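Local coordinates for protein MAU2 chromatid cohesion factor homolog (Saccharomyces cerevisiae, PDB 4XDN) that forms a complex with SCC2 that is required for cohesin to associate with chromosomes, and so takes part in sister chromatid cohesion, at residues 27-32 against 75-80; 94-99 against 103-108. One frame throughout, in Å; residues are numbered along the deposited sequence.

Contact 1: 27-32 against 75-80; sequences LSISQV and TKCTLS
The first turn of helix 29-45 faces the extended chain that follows helix 53-76, and the two backbones come nearest at Ile-29 and Cys-77, whose CA atoms lie 8.0 Å apart. One methyl group spans that gap. Ile-29 holds CG1 opposite its backbone N (chi1 -172°) and continues extended through chi2, which carries CD1 to the other segment. There CD1 meets CD2 of Leu-79 at 3.7 Å, the two side chains slanting across each other. The same CD1 lies 4.2 Å from CB of Cys-77, so a single methyl touches two residues of the 75-80 segment. Leu-79 does not aim its CB at the helix; its end turns inward and delivers CD2. Behind the methyl stands a well-formed helix start, a capping box made by Ser-28 and Gln-31. Gln-31 N donates to Ser-28 OG at 3.1 Å, and Ser-28 N donates back to Gln-31 OE1 at 3.0 Å, a fairly straight bond (165°) that reaches the amide oxygen from 29° out of its plane. These reciprocal bonds fix the turn from which Ile-29 projects. Ile-29 and Val-32 also rest on Leu-73 of helix 53-76. A chain of another protein also borders this site: Leu-27 and Ser-28 pair with one of its strands in an antiparallel sheet, while Ile-29 and Leu-79 each pack on an aromatic side chain of that chain and Cys-77 on an apolar one.

Contact 2: 94-99 against 103-108; sequences LLIQET and DLAELY
Leu-95 carries most of this contact and meets Ala-105 across the interface: CB of Leu-95 is 4.1 Å from CB of Ala-105, and its CD1 comes to 3.9 Å from the CA of Ala-105. The small alanine lets the leucine methyl come up against the backbone of the partner helix. CD1 also approaches CD2 of Tyr-108 at 4.1 Å, the two side chains running roughly at right angles, while the other branch, CD2, meets CD2 of Leu-104 at 4.2 Å. The CG of Leu-95 stands opposite its carbonyl carbon (chi1 -67°), and from there the two methyls divide between Tyr-108 and Leu-104. Ile-96 adds a looser touch, CG1 to CB of Ala-105 at 4.4 Å. Beneath these side chains helices 81-98 and 102-119 run antiparallel, their local axes 9.5 Å apart at an angle of 160°, as in a helical hairpin with a short connection. Thr-99 leaves the helical course and starts the turn. Further out, Leu-140 of helix 126-144 packs on both Ile-96 and Ala-105, and Val-92, on the same helix as Leu-95, touches Ala-105 and Tyr-108. Arg-144 forms salt bridges with Asp-103 and Glu-106, tying helix 102-119 to the end of helix 126-144; Asp-103 also pairs with a basic side chain of another protein's chain. Since all the touching atoms are carbons, the two segments cohere through dispersion and burial rather than directional bonds.

In the fold
From the N terminus, the chain passes through strand 26-28, helix 29-45 and helix 53-76 before contact 1 brings the start of the first helix against the exit of the second, closing a loop of 42 mostly helical residues. Helix 81-98 then begins, and contact 2 closes a much shorter turn. The two loops follow in series, neither nested nor crossed; the centres of contact 1 and contact 2 are 20 Å apart. Helix 53-76 lies near both: Tyr-108 packs on its Lys-74 and is weakly hydrogen-bonded to Gln-71. Contact 1 ties helix 29-45 to the loop between helices 53-76 and 81-98; contact 2 ties helices 81-98 and 102-119 into a hairpin. Another protein's chain touches both places.

Contact 1: 27-32 against 75-80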
loop_
_atom_site.group_PDB
_atom_site.type_symbol
_atom_site.label_atom_id
_atom_site.label_comp_id
_atom_site.label_asym_id
_atom_site.label_seq_id
_atom_site.Cartn_x
_atom_site.Cartn_y
_atom_site.Cartn_z
ATOM N N LEU A 27 -7.633 49.643 -8.576
ATOM C CA LEU A 27 -6.780 49.315 -7.440
ATOM C C LEU A 27 -5.344 49.245 -7.938
ATOM O O LEU A 27 -5.110 48.996 -9.122
ATOM C CB LEU A 27 -7.193 47.988 -6.795
ATOM C CG LEU A 27 -8.469 47.998 -5.953
ATOM C CD1 LEU A 27 -8.880 46.574 -5.592
ATOM C CD2 LEU A 27 -8.277 48.831 -4.695
ATOM N N SER A 28 -4.382 49.468 -7.051
ATOM C CA SER A 28 -2.980 49.395 -7.445
ATOM C C SER A 28 -2.627 47.950 -7.767
ATOM O O SER A 28 -3.303 47.021 -7.319
ATOM C CB SER A 28 -2.060 49.938 -6.350
ATOM O OG SER A 28 -1.909 49.007 -5.293
ATOM N N ILE A 29 -1.570 47.764 -8.549
ATOM C CA ILE A 29 -1.171 46.433 -8.986
ATOM C C ILE A 29 -0.821 45.550 -7.786
ATOM O O ILE A 29 -1.112 44.356 -7.783
ATOM C CB ILE A 29 0.023 46.504 -9.969
ATOM C CG1 ILE A 29 0.300 45.125 -10.573
ATOM C CG2 ILE A 29 1.266 47.074 -9.284
ATOM C CD1 ILE A 29 1.202 45.165 -11.795
ATOM N N SER A 30 -0.216 46.142 -6.761
ATOM C CA SER A 30 0.152 45.394 -5.564
ATOM C C SER A 30 -1.078 45.055 -4.720
ATOM O O SER A 30 -1.124 44.013 -4.069
ATOM C CB SER A 30 1.159 46.182 -4.723
ATOM O OG SER A 30 0.608 47.407 -4.277
ATOM N N GLN A 31 -2.071 45.938 -4.732
ATOM C CA GLN A 31 -3.297 45.707 -3.976
ATOM C C GLN A 31 -4.099 44.553 -4.571
ATOM O O GLN A 31 -4.666 43.743 -3.839
ATOM C CB GLN A 31 -4.141 46.986 -3.929
ATOM C CG GLN A 31 -3.664 47.989 -2.883
ATOM C CD GLN A 31 -4.237 49.379 -3.078
ATOM O OE1 GLN A 31 -4.807 49.689 -4.122
ATOM N NE2 GLN A 31 -4.081 50.227 -2.069
ATOM N N VAL A 32 -4.135 44.474 -5.898
ATOM C CA VAL A 32 -4.818 43.378 -6.577
ATOM C C VAL A 32 -4.102 42.065 -6.292
ATOM O O VAL A 32 -4.737 41.039 -6.042
ATOM C CB VAL A 32 -4.885 43.609 -8.099
ATOM C CG1 VAL A 32 -5.468 42.393 -8.814
ATOM C CG2 VAL A 32 -5.710 44.846 -8.406
ATOM N N THR A 75 -4.036 39.896 -17.668
ATOM C CA THR A 75 -4.777 40.370 -18.836
ATOM C C THR A 75 -4.860 41.893 -18.937
ATOM O O THR A 75 -4.995 42.435 -20.034
ATOM C CB THR A 75 -6.212 39.815 -18.837
ATOM O OG1 THR A 75 -6.866 40.172 -17.614
ATOM C CG2 THR A 75 -6.196 38.304 -18.980
ATOM N N LYS A 76 -4.780 42.577 -17.800
ATOM C CA LYS A 76 -4.999 44.022 -17.753
ATOM C C LYS A 76 -3.737 44.806 -17.401
ATOM O O LYS A 76 -3.761 46.036 -17.373
ATOM C CB LYS A 76 -6.100 44.354 -16.740
ATOM C CG LYS A 76 -7.472 43.801 -17.104
ATOM C CD LYS A 76 -8.070 44.526 -18.303
ATOM C CE LYS A 76 -9.484 44.048 -18.600
ATOM N NZ LYS A 76 -9.525 42.604 -18.968
ATOM N N CYS A 77 -2.642 44.099 -17.135
ATOM C CA CYS A 77 -1.387 44.751 -16.767
ATOM C C CYS A 77 -0.225 44.278 -17.627
ATOM O O CYS A 77 -0.270 43.203 -18.224
ATOM C CB CYS A 77 -1.057 44.498 -15.294
ATOM S SG CYS A 77 -2.371 44.935 -14.150
ATOM N N THR A 78 0.814 45.105 -17.679
ATOM C CA THR A 78 2.070 44.743 -18.316
ATOM C C THR A 78 3.032 44.239 -17.249
ATOM O O THR A 78 3.669 45.029 -16.553
ATOM C CB THR A 78 2.696 45.935 -19.059
ATOM O OG1 THR A 78 1.741 46.485 -19.975
ATOM C CG2 THR A 78 3.944 45.501 -19.817
ATOM N N LEU A 79 3.123 42.919 -17.119
ATOM C CA LEU A 79 3.984 42.303 -16.117
ATOM C C LEU A 79 5.359 42.000 -16.692
ATOM O O LEU A 79 5.486 41.634 -17.860
ATOM C CB LEU A 79 3.349 41.017 -15.585
ATOM C CG LEU A 79 1.926 41.129 -15.032
ATOM C CD1 LEU A 79 1.452 39.778 -14.521
ATOM C CD2 LEU A 79 1.842 42.177 -13.933
ATOM N N SER A 80 6.390 42.157 -15.866
ATOM C CA SER A 80 7.734 41.734 -16.239
ATOM C C SER A 80 7.773 40.214 -16.250
ATOM O O SER A 80 6.821 39.566 -15.813
ATOM C CB SER A 80 8.776 42.295 -15.272
ATOM O OG SER A 80 8.544 41.837 -13.950
#

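Contact 2: 94-99 against 103-108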
loop_
_atom_site.group_PDB
_atom_site.type_symbol
_atom_site.label_atom_id
_atom_site.label_comp_id
_atom_site.label_asym_id
_atom_site.label_seq_id
_atom_site.Cartn_x
_atom_site.Cartn_y
_atom_site.Cartn_z
ATOM N N LEU A 94 -3.443 26.975 -8.115
ATOM C CA LEU A 94 -4.836 26.866 -7.691
ATOM C C LEU A 94 -5.669 26.109 -8.719
ATOM O O LEU A 94 -6.549 25.331 -8.355
ATOM C CB LEU A 94 -5.440 28.252 -7.452
ATOM C CG LEU A 94 -4.748 29.125 -6.402
ATOM C CD1 LEU A 94 -5.520 30.423 -6.202
ATOM C CD2 LEU A 94 -4.587 28.394 -5.078
ATOM N N LEU A 95 -5.398 26.338 -9.999
ATOM C CA LEU A 95 -6.099 25.616 -11.053
ATOM C C LEU A 95 -5.863 24.116 -10.906
ATOM O O LEU A 95 -6.769 23.307 -11.093
ATOM C CB LEU A 95 -5.637 26.085 -12.434
ATOM C CG LEU A 95 -5.985 27.520 -12.833
ATOM C CD1 LEU A 95 -5.346 27.858 -14.168
ATOM C CD2 LEU A 95 -7.492 27.724 -12.900
ATOM N N ILE A 96 -4.635 23.764 -10.549
ATOM C CA ILE A 96 -4.230 22.372 -10.431
ATOM C C ILE A 96 -4.830 21.713 -9.187
ATOM O O ILE A 96 -5.245 20.554 -9.232
ATOM C CB ILE A 96 -2.688 22.263 -10.398
ATOM C CG1 ILE A 96 -2.115 22.662 -11.760
ATOM C CG2 ILE A 96 -2.241 20.848 -10.049
ATOM C CD1 ILE A 96 -0.605 22.793 -11.793
ATOM N N GLN A 97 -4.884 22.454 -8.085
ATOM C CA GLN A 97 -5.294 21.887 -6.803
ATOM C C GLN A 97 -6.782 22.056 -6.496
ATOM O O GLN A 97 -7.331 21.313 -5.683
ATOM C CB GLN A 97 -4.476 22.510 -5.673
ATOM C CG GLN A 97 -2.997 22.153 -5.707
ATOM C CD GLN A 97 -2.248 22.671 -4.496
ATOM O OE1 GLN A 97 -2.838 23.268 -3.594
ATOM N NE2 GLN A 97 -0.939 22.446 -4.467
ATOM N N GLU A 98 -7.432 23.019 -7.145
ATOM C CA GLU A 98 -8.810 23.376 -6.800
ATOM C C GLU A 98 -9.818 23.061 -7.907
ATOM O O GLU A 98 -11.016 22.971 -7.638
ATOM C CB GLU A 98 -8.889 24.866 -6.447
ATOM C CG GLU A 98 -7.833 25.327 -5.445
ATOM C CD GLU A 98 -7.930 24.609 -4.107
ATOM O OE1 GLU A 98 -9.036 24.150 -3.749
ATOM O OE2 GLU A 98 -6.898 24.503 -3.413
ATOM N N THR A 99 -9.334 22.882 -9.136
ATOM C CA THR A 99 -10.207 22.743 -10.303
ATOM C C THR A 99 -9.873 21.530 -11.168
ATOM O O THR A 99 -8.925 20.796 -10.890
ATOM C CB THR A 99 -10.130 23.997 -11.206
ATOM O OG1 THR A 99 -8.850 24.056 -11.847
ATOM C CG2 THR A 99 -10.341 25.270 -10.396
ATOM N N ASP A 103 -6.282 21.751 -18.924
ATOM C CA ASP A 103 -5.906 22.306 -20.220
ATOM C C ASP A 103 -5.615 23.799 -20.107
ATOM O O ASP A 103 -4.670 24.304 -20.712
ATOM C CB ASP A 103 -7.008 22.069 -21.252
ATOM C CG ASP A 103 -7.151 20.607 -21.632
ATOM O OD1 ASP A 103 -6.237 19.816 -21.322
ATOM O OD2 ASP A 103 -8.175 20.251 -22.249
ATOM N N LEU A 104 -6.435 24.496 -19.327
ATOM C CA LEU A 104 -6.258 25.927 -19.108
ATOM C C LEU A 104 -4.935 26.200 -18.408
ATOM O O LEU A 104 -4.185 27.097 -18.797
ATOM C CB LEU A 104 -7.416 26.487 -18.280
ATOM C CG LEU A 104 -7.343 27.965 -17.896
ATOM C CD1 LEU A 104 -7.372 28.848 -19.132
ATOM C CD2 LEU A 104 -8.485 28.314 -16.955
ATOM N N ALA A 105 -4.661 25.424 -17.366
ATOM C CA ALA A 105 -3.411 25.542 -16.633
ATOM C C ALA A 105 -2.230 25.327 -17.571
ATOM O O ALA A 105 -1.252 26.070 -17.536
ATOM C CB ALA A 105 -3.371 24.544 -15.493
ATOM N N GLU A 106 -2.343 24.309 -18.417
ATOM C CA GLU A 106 -1.274 23.948 -19.336
ATOM C C GLU A 106 -1.001 25.063 -20.344
ATOM O O GLU A 106 0.146 25.296 -20.720
ATOM C CB GLU A 106 -1.624 22.651 -20.067
ATOM C CG GLU A 106 -0.494 22.094 -20.916
ATOM C CD GLU A 106 -0.796 20.707 -21.453
ATOM O OE1 GLU A 106 -1.968 20.284 -21.389
ATOM O OE2 GLU A 106 0.142 20.039 -21.936
ATOM N N LEU A 107 -2.054 25.751 -20.776
ATOM C CA LEU A 107 -1.906 26.853 -21.719
ATOM C C LEU A 107 -1.151 28.017 -21.091
ATOM O O LEU A 107 -0.328 28.657 -21.745
ATOM C CB LEU A 107 -3.272 27.332 -22.218
ATOM C CG LEU A 107 -3.967 26.484 -23.290
ATOM C CD1 LEU A 107 -5.336 27.064 -23.607
ATOM C CD2 LEU A 107 -3.129 26.388 -24.560
ATOM N N TYR A 108 -1.434 28.289 -19.822
ATOM C CA TYR A 108 -0.765 29.370 -19.114
ATOM C C TYR A 108 0.724 29.086 -18.950
ATOM O O TYR A 108 1.558 29.961 -19.181
ATOM C CB TYR A 108 -1.407 29.598 -17.745
ATOM C CG TYR A 108 -2.684 30.409 -17.797
ATOM C CD1 TYR A 108 -2.677 31.723 -18.250
ATOM C CD2 TYR A 108 -3.892 29.866 -17.383
ATOM C CE1 TYR A 108 -3.836 32.469 -18.297
ATOM C CE2 TYR A 108 -5.056 30.605 -17.428
ATOM C CZ TYR A 108 -5.022 31.905 -17.884
ATOM O OH TYR A 108 -6.180 32.640 -17.925
#